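Local coordinates for protein uroporphyrinogen-III C-methyltransferase (Pseudomonas denitrificans, PDB 1S4D) that transfers methyl groups from S-adenosyl-L-methionine to C-2 and C-7 of uroporphyrinogen III, yielding precorrin-2 on the way to cobalamin and siroheme, at residues V17-A22 against L114-H119; I180-A185 against G190-N195; M184-I189 against V207-N212. All blocks are in the same frame, centred on the assembly; numbering follows the deposited sequence.

The three contacts illustrate how a two-sheet methyltransferase holds its ligand between separately packed halves. Interaction 1 joins a helix to the parallel sheet, on the other side of the chain's centre from interactions 2 and 3, its own centre about 30 and 28 Å from theirs. Interactions 2 and 3 are neighbours, with centres about 8 Å apart; they share M184 and A185, and M182 CE lies 4.3 Å from I189 CD1. Both reach the mixed sheet and touch S-adenosyl-L-homocysteine directly. Interaction 1 is more remote: the side chain of L19, on strand 16-21 of the parallel sheet, is about 11 Å from the ligand.

Interaction 1: V17-A22 against L114-H119; sequences VWLVGA and LTLVEH
V17 and L19, two residues apart on strand 16-21, both reach for one side chain of helix 109-118, that of L116, and a small, purely apolar contact results. Along the helical segment, L114 and V117 pack instead on L255 and A254 of the second subunit. T115 lies against R79 and S82 of helix 78-90, and its OG1 hydrogen-bonds to E111 O one turn back. L116 then points at the sheet and sets its two methyls against the strand residues, CD2 touching both and CD1 the valine alone. L116 CD2 makes the closest approach, 3.6 Å from L19 CD1, where the two leucines run past each other in opposite directions. L116 CD2 also stands 4.0 Å from V17 CB. L116 CD1 lies 4.1 Å from V17 CG2. With V17 CG1 opposite the backbone N (chi1 -178°), the valine presents both methyls to the leucine, which crosses it at about a right angle. An alanine in place of L116 is likely to leave V17 and L19 without their apolar partner on this helix and to open a gap beneath it. E118 N still bonds to L114 O at 3.1 Å, while E118 OE2 forms a salt bridge with R79; H119 is the first residue to leave helical geometry. The helix connects strand 94-99 to strand 123-126, and strand 16-21 lies between these two in the sheet. The contact is therefore that of a beta-alpha-beta crossover, its helix packed over the strand it bridges, as expected in the parallel alpha/beta half of a tetrapyrrole methylase.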
loop_
_atom_site.group_PDB
_atom_site.type_symbol
_atom_site.label_atom_id
_atom_site.label_comp_id
_atom_site.label_asym_id
_atom_site.label_seq_id
_atom_site.Cartn_x
_atom_site.Cartn_y
_atom_site.Cartn_z
ATOM N N VAL B 17 -9.222 -20.426 1.833
ATOM C CA VAL B 17 -9.519 -19.178 1.149
ATOM C C VAL B 17 -8.306 -18.228 1.178
ATOM O O VAL B 17 -7.723 -17.967 2.247
ATOM C CB VAL B 17 -10.760 -18.491 1.762
ATOM C CG1 VAL B 17 -11.080 -17.210 1.017
ATOM C CG2 VAL B 17 -11.981 -19.461 1.802
ATOM N N TRP B 18 -7.908 -17.746 0.004
ATOM C CA TRP B 18 -6.981 -16.631 -0.056
ATOM C C TRP B 18 -7.753 -15.314 -0.281
ATOM O O TRP B 18 -8.582 -15.205 -1.209
ATOM C CB TRP B 18 -5.960 -16.853 -1.157
ATOM C CG TRP B 18 -5.017 -17.984 -0.913
ATOM C CD1 TRP B 18 -5.179 -19.027 -0.034
ATOM C CD2 TRP B 18 -3.743 -18.183 -1.525
ATOM N NE1 TRP B 18 -4.089 -19.864 -0.073
ATOM C CE2 TRP B 18 -3.191 -19.373 -0.982
ATOM C CE3 TRP B 18 -2.996 -17.469 -2.475
ATOM C CZ2 TRP B 18 -1.945 -19.867 -1.357
ATOM C CZ3 TRP B 18 -1.759 -17.972 -2.860
ATOM C CH2 TRP B 18 -1.252 -19.165 -2.298
ATOM N N LEU B 19 -7.502 -14.337 0.589
ATOM C CA LEU B 19 -7.921 -12.957 0.361
ATOM C C LEU B 19 -6.763 -12.273 -0.374
ATOM O O LEU B 19 -5.687 -12.091 0.187
ATOM C CB LEU B 19 -8.223 -12.272 1.689
ATOM C CG LEU B 19 -9.482 -12.739 2.455
ATOM C CD1 LEU B 19 -9.402 -14.170 2.811
ATOM C CD2 LEU B 19 -9.654 -11.988 3.738
ATOM N N VAL B 20 -6.988 -11.932 -1.641
ATOM C CA VAL B 20 -5.951 -11.485 -2.563
ATOM C C VAL B 20 -6.294 -10.098 -3.111
ATOM O O VAL B 20 -7.435 -9.860 -3.606
ATOM C CB VAL B 20 -5.843 -12.450 -3.768
ATOM C CG1 VAL B 20 -4.796 -11.985 -4.740
ATOM C CG2 VAL B 20 -5.542 -13.869 -3.316
ATOM N N GLY B 21 -5.316 -9.187 -3.017
ATOM C CA GLY B 21 -5.457 -7.864 -3.590
ATOM C C GLY B 21 -5.253 -7.970 -5.089
ATOM O O GLY B 21 -4.295 -8.599 -5.532
ATOM N N ALA B 22 -6.150 -7.378 -5.872
ATOM C CA ALA B 22 -5.968 -7.276 -7.326
ATOM C C ALA B 22 -5.191 -6.023 -7.700
ATOM O O ALA B 22 -4.866 -5.810 -8.856
ATOM C CB ALA B 22 -7.332 -7.272 -8.036
ATOM N N LEU B 114 -12.012 -12.869 9.657
ATOM C CA LEU B 114 -12.605 -13.141 10.963
ATOM C C LEU B 114 -13.728 -14.156 10.829
ATOM O O LEU B 114 -13.831 -15.089 11.629
ATOM C CB LEU B 114 -13.129 -11.856 11.574
ATOM C CG LEU B 114 -12.667 -11.351 12.941
ATOM C CD1 LEU B 114 -11.221 -11.703 13.310
ATOM C CD2 LEU B 114 -12.921 -9.826 13.009
ATOM N N THR B 115 -14.552 -13.993 9.801
ATOM C CA THR B 115 -15.596 -14.957 9.510
ATOM C C THR B 115 -14.983 -16.310 9.164
ATOM O O THR B 115 -15.427 -17.342 9.680
ATOM C CB THR B 115 -16.501 -14.447 8.376
ATOM O OG1 THR B 115 -17.094 -13.204 8.770
ATOM C CG2 THR B 115 -17.698 -15.358 8.190
ATOM N N LEU B 116 -13.956 -16.308 8.312
ATOM C CA LEU B 116 -13.230 -17.544 8.002
ATOM C C LEU B 116 -12.771 -18.284 9.296
ATOM O O LEU B 116 -13.062 -19.468 9.480
ATOM C CB LEU B 116 -12.074 -17.269 7.038
ATOM C CG LEU B 116 -12.266 -17.344 5.502
ATOM C CD1 LEU B 116 -13.677 -17.672 5.017
ATOM C CD2 LEU B 116 -11.760 -16.102 4.790
ATOM N N VAL B 117 -12.109 -17.573 10.207
ATOM C CA VAL B 117 -11.644 -18.173 11.447
ATOM C C VAL B 117 -12.787 -18.793 12.284
ATOM O O VAL B 117 -12.709 -19.958 12.687
ATOM C CB VAL B 117 -10.822 -17.176 12.277
ATOM C CG1 VAL B 117 -10.553 -17.738 13.656
ATOM C CG2 VAL B 117 -9.521 -16.864 11.564
ATOM N N GLU B 118 -13.841 -18.010 12.513
ATOM C CA GLU B 118 -15.044 -18.438 13.218
ATOM C C GLU B 118 -15.566 -19.801 12.734
ATOM O O GLU B 118 -16.038 -20.611 13.532
ATOM C CB GLU B 118 -16.108 -17.338 13.048
ATOM C CG GLU B 118 -17.537 -17.609 13.522
ATOM C CD GLU B 118 -18.506 -16.560 12.977
ATOM O OE1 GLU B 118 -18.048 -15.449 12.600
ATOM O OE2 GLU B 118 -19.725 -16.830 12.895
ATOM N N HIS B 119 -15.466 -20.055 11.434
ATOM C CA HIS B 119 -16.009 -21.279 10.846
ATOM C C HIS B 119 -14.922 -22.288 10.504
ATOM O O HIS B 119 -15.161 -23.215 9.717
ATOM C CB HIS B 119 -16.838 -20.969 9.600
ATOM C CG HIS B 119 -17.956 -20.004 9.837
ATOM N ND1 HIS B 119 -19.261 -20.411 10.030
ATOM C CD2 HIS B 119 -17.969 -18.652 9.901
ATOM C CE1 HIS B 119 -20.028 -19.352 10.211
ATOM N NE2 HIS B 119 -19.269 -18.270 10.134
#

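Interaction 2: I180-A185 against G190-N195; sequences IVMYMA and GAITAN. With SAH (S-adenosyl-L-homocysteine), chain Q.
I192 of helix 189-198 reaches M182 near the end of strand 179-183 and A185 in the loop after it with two different branches. I192 turns its CB toward the strand; from there the shorter branch is CG2. I192 CG2 sits 3.7 Å from M182 SD and touches M182 CE as well. The longer branch leaves through CG1, placed opposite the carbonyl carbon (chi1 -73°), and ends in I192 CD1, which rests 3.8 Å from A185 CB. One isoleucine thus bridges the end of the strand and the loop that follows. The methionine arrives from the other direction, its chain bending at chi3 (-81°) to lay sulfur and terminal methyl against the same CG2.

The backbone between these two partners serves the ligand. M184 N donates a nearly straight hydrogen bond to O2' of S-adenosyl-L-homocysteine (3.0 Å, 172°), and M184 CG passes 3.3 Å from its O3'. M184 CE comes to 3.7 Å from the ligand's SD. Y183 offers its ring edge, Y183 CE2 lying 3.6 Å from the ligand's OXT, while Y183 OH is hydrogen-bonded to T130 OG1 and G132 N. The chemistry thus separates into two sides: towards the helix the contact is wholly apolar and relies on shape and burial, whereas towards the cleft the adjoining residues bind the ribose by a directional backbone bond and meet the thioether by methionine packing.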
loop_
_atom_site.group_PDB
_atom_site.type_symbol
_atom_site.label_atom_id
_atom_site.label_comp_id
_atom_site.label_asym_id
_atom_site.label_seq_id
_atom_site.Cartn_x
_atom_site.Cartn_y
_atom_site.Cartn_z
ATOM N N ILE B 180 -3.045 14.402 2.958
ATOM C CA ILE B 180 -4.178 13.537 3.317
ATOM C C ILE B 180 -4.597 12.799 2.070
ATOM O O ILE B 180 -4.702 13.406 0.995
ATOM C CB ILE B 180 -5.422 14.344 3.811
ATOM C CG1 ILE B 180 -5.054 15.508 4.755
ATOM C CG2 ILE B 180 -6.455 13.417 4.419
ATOM C CD1 ILE B 180 -4.626 15.102 6.059
ATOM N N VAL B 181 -4.856 11.503 2.214
ATOM C CA VAL B 181 -5.254 10.678 1.089
ATOM C C VAL B 181 -6.601 10.044 1.414
ATOM O O VAL B 181 -6.742 9.320 2.409
ATOM C CB VAL B 181 -4.204 9.580 0.785
ATOM C CG1 VAL B 181 -4.760 8.547 -0.249
ATOM C CG2 VAL B 181 -2.832 10.202 0.379
ATOM N N MET B 182 -7.592 10.310 0.581
ATOM C CA MET B 182 -8.947 9.984 0.964
ATOM C C MET B 182 -9.586 9.000 0.001
ATOM O O MET B 182 -9.572 9.223 -1.214
ATOM C CB MET B 182 -9.774 11.263 1.081
ATOM C CG MET B 182 -9.035 12.384 1.768
ATOM S SD MET B 182 -10.171 13.595 2.396
ATOM C CE MET B 182 -10.539 14.560 0.902
ATOM N N TYR B 183 -10.117 7.920 0.586
ATOM C CA TYR B 183 -10.848 6.844 -0.071
ATOM C C TYR B 183 -12.337 7.124 0.100
ATOM O O TYR B 183 -12.737 7.710 1.102
ATOM C CB TYR B 183 -10.531 5.512 0.622
ATOM C CG TYR B 183 -9.141 4.957 0.350
ATOM C CD1 TYR B 183 -7.997 5.452 1.026
ATOM C CD2 TYR B 183 -8.968 3.916 -0.552
ATOM C CE1 TYR B 183 -6.720 4.940 0.771
ATOM C CE2 TYR B 183 -7.720 3.401 -0.803
ATOM C CZ TYR B 183 -6.603 3.917 -0.154
ATOM O OH TYR B 183 -5.382 3.371 -0.463
ATOM N N MET B 184 -13.159 6.728 -0.878
ATOM C CA MET B 184 -14.618 6.878 -0.791
ATOM C C MET B 184 -15.075 8.233 -0.261
ATOM O O MET B 184 -15.905 8.298 0.636
ATOM C CB MET B 184 -15.234 5.765 0.052
ATOM C CG MET B 184 -14.729 4.378 -0.331
ATOM S SD MET B 184 -15.346 3.134 0.772
ATOM C CE MET B 184 -13.904 2.855 1.769
ATOM N N ALA B 185 -14.557 9.301 -0.869
ATOM C CA ALA B 185 -14.780 10.666 -0.399
ATOM C C ALA B 185 -15.487 11.522 -1.434
ATOM O O ALA B 185 -15.543 12.738 -1.296
ATOM C CB ALA B 185 -13.456 11.308 0.003
ATOM N N GLY B 190 -18.034 17.835 -0.477
ATOM C CA GLY B 190 -18.425 19.106 0.110
ATOM C C GLY B 190 -18.238 19.159 1.624
ATOM O O GLY B 190 -17.529 20.023 2.137
ATOM N N ALA B 191 -18.846 18.230 2.350
ATOM C CA ALA B 191 -18.729 18.257 3.809
ATOM C C ALA B 191 -17.294 18.003 4.272
ATOM O O ALA B 191 -16.809 18.700 5.163
ATOM C CB ALA B 191 -19.697 17.274 4.462
ATOM N N ILE B 192 -16.614 17.035 3.650
ATOM C CA ILE B 192 -15.255 16.692 4.040
ATOM C C ILE B 192 -14.337 17.880 3.849
ATOM O O ILE B 192 -13.626 18.309 4.754
ATOM C CB ILE B 192 -14.760 15.527 3.227
ATOM C CG1 ILE B 192 -15.446 14.249 3.700
ATOM C CG2 ILE B 192 -13.230 15.413 3.324
ATOM C CD1 ILE B 192 -15.503 13.199 2.646
ATOM N N THR B 193 -14.396 18.440 2.660
ATOM C CA THR B 193 -13.598 19.584 2.311
ATOM C C THR B 193 -13.879 20.783 3.204
ATOM O O THR B 193 -12.977 21.551 3.542
ATOM C CB THR B 193 -13.837 19.849 0.845
ATOM O OG1 THR B 193 -12.604 19.644 0.140
ATOM C CG2 THR B 193 -14.218 21.243 0.587
ATOM N N ALA B 194 -15.121 20.951 3.627
ATOM C CA ALA B 194 -15.393 22.019 4.588
ATOM C C ALA B 194 -14.834 21.664 6.006
ATOM O O ALA B 194 -14.388 22.565 6.743
ATOM C CB ALA B 194 -16.875 22.347 4.623
ATOM N N ASN B 195 -14.833 20.367 6.366
ATOM C CA ASN B 195 -14.272 19.947 7.649
ATOM C C ASN B 195 -12.811 20.359 7.711
ATOM O O ASN B 195 -12.374 21.027 8.647
ATOM C CB ASN B 195 -14.383 18.445 7.864
ATOM C CG ASN B 195 -15.807 17.976 8.233
ATOM O OD1 ASN B 195 -16.123 16.790 8.071
ATOM N ND2 ASN B 195 -16.646 18.869 8.719
HETATM N N SAH Q . -8.886 -2.028 -0.647
HETATM C CA SAH Q . -8.973 -1.010 -1.680
HETATM C CB SAH Q . -10.030 0.016 -1.309
HETATM C CG SAH Q . -11.444 -0.399 -1.668
HETATM S SD SAH Q . -12.767 0.604 -0.942
HETATM C C SAH Q . -7.603 -0.378 -1.953
HETATM O O SAH Q . -6.597 -0.707 -1.327
HETATM O OXT SAH Q . -7.419 0.474 -2.819
HETATM C "C5'" SAH Q . -13.064 1.410 -2.551
HETATM C "C4'" SAH Q . -12.403 2.772 -2.793
HETATM O "O4'" SAH Q . -11.058 2.636 -3.205
HETATM C "C3'" SAH Q . -12.998 3.624 -3.911
HETATM O "O3'" SAH Q . -14.210 4.260 -3.606
HETATM C "C2'" SAH Q . -11.878 4.594 -4.244
HETATM O "O2'" SAH Q . -11.752 5.665 -3.330
HETATM C "C1'" SAH Q . -10.671 3.688 -4.072
HETATM N N9 SAH Q . -10.180 3.103 -5.341
HETATM C C8 SAH Q . -10.130 1.773 -5.603
HETATM N N7 SAH Q . -9.622 1.590 -6.823
HETATM C C5 SAH Q . -9.345 2.777 -7.371
HETATM C C6 SAH Q . -8.803 3.140 -8.605
HETATM N N6 SAH Q . -8.449 2.223 -9.487
HETATM N N1 SAH Q . -8.627 4.477 -8.899
HETATM C C2 SAH Q . -8.975 5.428 -7.963
HETATM N N3 SAH Q . -9.511 5.063 -6.739
HETATM C C4 SAH Q . -9.691 3.754 -6.441
#

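Interaction 3: M184-I189 against V207-N212; sequences MAMKHI and VAFVCN. With SAH (S-adenosyl-L-homocysteine), chain Q.
A sulfur at the rim of an aromatic ring sets this contact apart: M186 SD meets F209 edge-on, 4.7 Å from the ring centroid and 80° from the ring normal, a Met-aromatic contact. The nearest ring atom is F209 CD1, 3.6 Å from M186 SD. M186 does not aim straight at the strand; its chain folds twice, at chi2 (-76°) and chi3, and this brings the sulfur to the ring and carries CE on towards C211, whose SG is 4.4 Å from M186 CE. Further round the rim, the side chains of I189 and F209 come at each other from opposite directions. I189 CG1 lies in the ring plane, and I189 CD1, obliquely placed, is 3.7 Å from F209 CZ. M186 in the loop and I189 at the start of helix 189-198 are set against each other by a type I turn, closed by I189 N bonding to M186 O, with H188 as the helix N-cap residue.

V232 of helix 225-235 touches both M186 and F209. The end of strand 206-211 and the residue after it reach the ligand, where V210 O stands 3.3 Å from C2 of the adenine of S-adenosyl-L-homocysteine and N212 N 3.4 Å from its N1. No hydrogen bond joins the two segments, so the loop and helix start are tied to the strand by dispersion, probably helped by the polarisable sulfur facing the slightly positive C-H rim of the phenylalanine.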
loop_
_atom_site.group_PDB
_atom_site.type_symbol
_atom_site.label_atom_id
_atom_site.label_comp_id
_atom_site.label_asym_id
_atom_site.label_seq_id
_atom_site.Cartn_x
_atom_site.Cartn_y
_atom_site.Cartn_z
ATOM N N MET B 184 -13.159 6.728 -0.878
ATOM C CA MET B 184 -14.618 6.878 -0.791
ATOM C C MET B 184 -15.075 8.233 -0.261
ATOM O O MET B 184 -15.905 8.298 0.636
ATOM C CB MET B 184 -15.234 5.765 0.052
ATOM C CG MET B 184 -14.729 4.378 -0.331
ATOM S SD MET B 184 -15.346 3.134 0.772
ATOM C CE MET B 184 -13.904 2.855 1.769
ATOM N N ALA B 185 -14.557 9.301 -0.869
ATOM C CA ALA B 185 -14.780 10.666 -0.399
ATOM C C ALA B 185 -15.487 11.522 -1.434
ATOM O O ALA B 185 -15.543 12.738 -1.296
ATOM C CB ALA B 185 -13.456 11.308 0.003
ATOM N N MET B 186 -16.027 10.905 -2.474
ATOM C CA MET B 186 -16.624 11.686 -3.564
ATOM C C MET B 186 -18.004 12.222 -3.193
ATOM O O MET B 186 -18.271 13.399 -3.330
ATOM C CB MET B 186 -16.727 10.856 -4.851
ATOM C CG MET B 186 -15.409 10.481 -5.448
ATOM S SD MET B 186 -14.626 11.839 -6.286
ATOM C CE MET B 186 -15.411 11.753 -7.952
ATOM N N LYS B 187 -18.878 11.338 -2.740
ATOM C CA LYS B 187 -20.266 11.673 -2.518
ATOM C C LYS B 187 -20.365 12.729 -1.414
ATOM O O LYS B 187 -21.263 13.558 -1.418
ATOM C CB LYS B 187 -21.034 10.393 -2.161
ATOM C CG LYS B 187 -22.548 10.520 -2.109
ATOM C CD LYS B 187 -23.148 9.413 -1.234
ATOM C CE LYS B 187 -24.684 9.265 -1.455
ATOM N NZ LYS B 187 -25.068 8.595 -2.772
ATOM N N HIS B 188 -19.412 12.715 -0.496
ATOM C CA HIS B 188 -19.413 13.636 0.617
ATOM C C HIS B 188 -18.261 14.629 0.567
ATOM O O HIS B 188 -17.877 15.175 1.599
ATOM C CB HIS B 188 -19.345 12.875 1.945
ATOM C CG HIS B 188 -20.421 11.851 2.129
ATOM N ND1 HIS B 188 -21.763 12.166 2.117
ATOM C CD2 HIS B 188 -20.348 10.519 2.372
ATOM C CE1 HIS B 188 -22.471 11.068 2.320
ATOM N NE2 HIS B 188 -21.633 10.056 2.483
ATOM N N ILE B 189 -17.723 14.887 -0.621
ATOM C CA ILE B 189 -16.625 15.847 -0.778
ATOM C C ILE B 189 -16.869 17.254 -0.207
ATOM O O ILE B 189 -16.004 17.798 0.458
ATOM C CB ILE B 189 -16.120 15.905 -2.247
ATOM C CG1 ILE B 189 -14.752 16.610 -2.303
ATOM C CG2 ILE B 189 -17.158 16.532 -3.186
ATOM C CD1 ILE B 189 -13.622 15.732 -1.825
ATOM N N VAL B 207 -5.267 20.168 -4.346
ATOM C CA VAL B 207 -6.023 18.931 -4.201
ATOM C C VAL B 207 -6.021 18.276 -5.599
ATOM O O VAL B 207 -6.098 18.967 -6.618
ATOM C CB VAL B 207 -7.478 19.272 -3.748
ATOM C CG1 VAL B 207 -8.452 18.144 -3.999
ATOM C CG2 VAL B 207 -7.510 19.692 -2.298
ATOM N N ALA B 208 -5.906 16.954 -5.655
ATOM C CA ALA B 208 -6.088 16.239 -6.922
ATOM C C ALA B 208 -7.087 15.117 -6.720
ATOM O O ALA B 208 -7.159 14.537 -5.637
ATOM C CB ALA B 208 -4.773 15.693 -7.450
ATOM N N PHE B 209 -7.876 14.843 -7.758
ATOM C CA PHE B 209 -8.789 13.711 -7.794
ATOM C C PHE B 209 -8.186 12.803 -8.829
ATOM O O PHE B 209 -7.830 13.262 -9.929
ATOM C CB PHE B 209 -10.188 14.144 -8.275
ATOM C CG PHE B 209 -10.993 14.882 -7.244
ATOM C CD1 PHE B 209 -12.024 14.244 -6.573
ATOM C CD2 PHE B 209 -10.716 16.224 -6.950
ATOM C CE1 PHE B 209 -12.761 14.911 -5.602
ATOM C CE2 PHE B 209 -11.446 16.915 -5.980
ATOM C CZ PHE B 209 -12.475 16.260 -5.301
ATOM N N VAL B 210 -8.055 11.524 -8.496
ATOM C CA VAL B 210 -7.580 10.548 -9.465
ATOM C C VAL B 210 -8.631 9.449 -9.598
ATOM O O VAL B 210 -8.837 8.644 -8.679
ATOM C CB VAL B 210 -6.173 9.980 -9.092
ATOM C CG1 VAL B 210 -5.611 9.139 -10.227
ATOM C CG2 VAL B 210 -5.179 11.108 -8.736
ATOM N N CYS B 211 -9.302 9.433 -10.744
ATOM C CA CYS B 211 -10.355 8.463 -11.011
ATOM C C CYS B 211 -9.848 7.322 -11.841
ATOM O O CYS B 211 -9.171 7.532 -12.865
ATOM C CB CYS B 211 -11.535 9.116 -11.731
ATOM S SG CYS B 211 -12.250 10.475 -10.771
ATOM N N ASN B 212 -10.172 6.108 -11.398
ATOM C CA ASN B 212 -9.782 4.925 -12.126
ATOM C C ASN B 212 -8.267 4.952 -12.322
ATOM O O ASN B 212 -7.770 4.691 -13.426
ATOM C CB ASN B 212 -10.508 4.883 -13.474
ATOM C CG ASN B 212 -12.002 4.932 -13.320
ATOM O OD1 ASN B 212 -12.603 3.974 -12.858
ATOM N ND2 ASN B 212 -12.607 6.052 -13.674
HETATM N N SAH Q . -8.886 -2.028 -0.647
HETATM C CA SAH Q . -8.973 -1.010 -1.680
HETATM C CB SAH Q . -10.030 0.016 -1.309
HETATM C CG SAH Q . -11.444 -0.399 -1.668
HETATM S SD SAH Q . -12.767 0.604 -0.942
HETATM C C SAH Q . -7.603 -0.378 -1.953
HETATM O O SAH Q . -6.597 -0.707 -1.327
HETATM O OXT SAH Q . -7.419 0.474 -2.819
HETATM C "C5'" SAH Q . -13.064 1.410 -2.551
HETATM C "C4'" SAH Q . -12.403 2.772 -2.793
HETATM O "O4'" SAH Q . -11.058 2.636 -3.205
HETATM C "C3'" SAH Q . -12.998 3.624 -3.911
HETATM O "O3'" SAH Q . -14.210 4.260 -3.606
HETATM C "C2'" SAH Q . -11.878 4.594 -4.244
HETATM O "O2'" SAH Q . -11.752 5.665 -3.330
HETATM C "C1'" SAH Q . -10.671 3.688 -4.072
HETATM N N9 SAH Q . -10.180 3.103 -5.341
HETATM C C8 SAH Q . -10.130 1.773 -5.603
HETATM N N7 SAH Q . -9.622 1.590 -6.823
HETATM C C5 SAH Q . -9.345 2.777 -7.371
HETATM C C6 SAH Q . -8.803 3.140 -8.605
HETATM N N6 SAH Q . -8.449 2.223 -9.487
HETATM N N1 SAH Q . -8.627 4.477 -8.899
HETATM C C2 SAH Q . -8.975 5.428 -7.963
HETATM N N3 SAH Q . -9.511 5.063 -6.739
HETATM C C4 SAH Q . -9.691 3.754 -6.441
#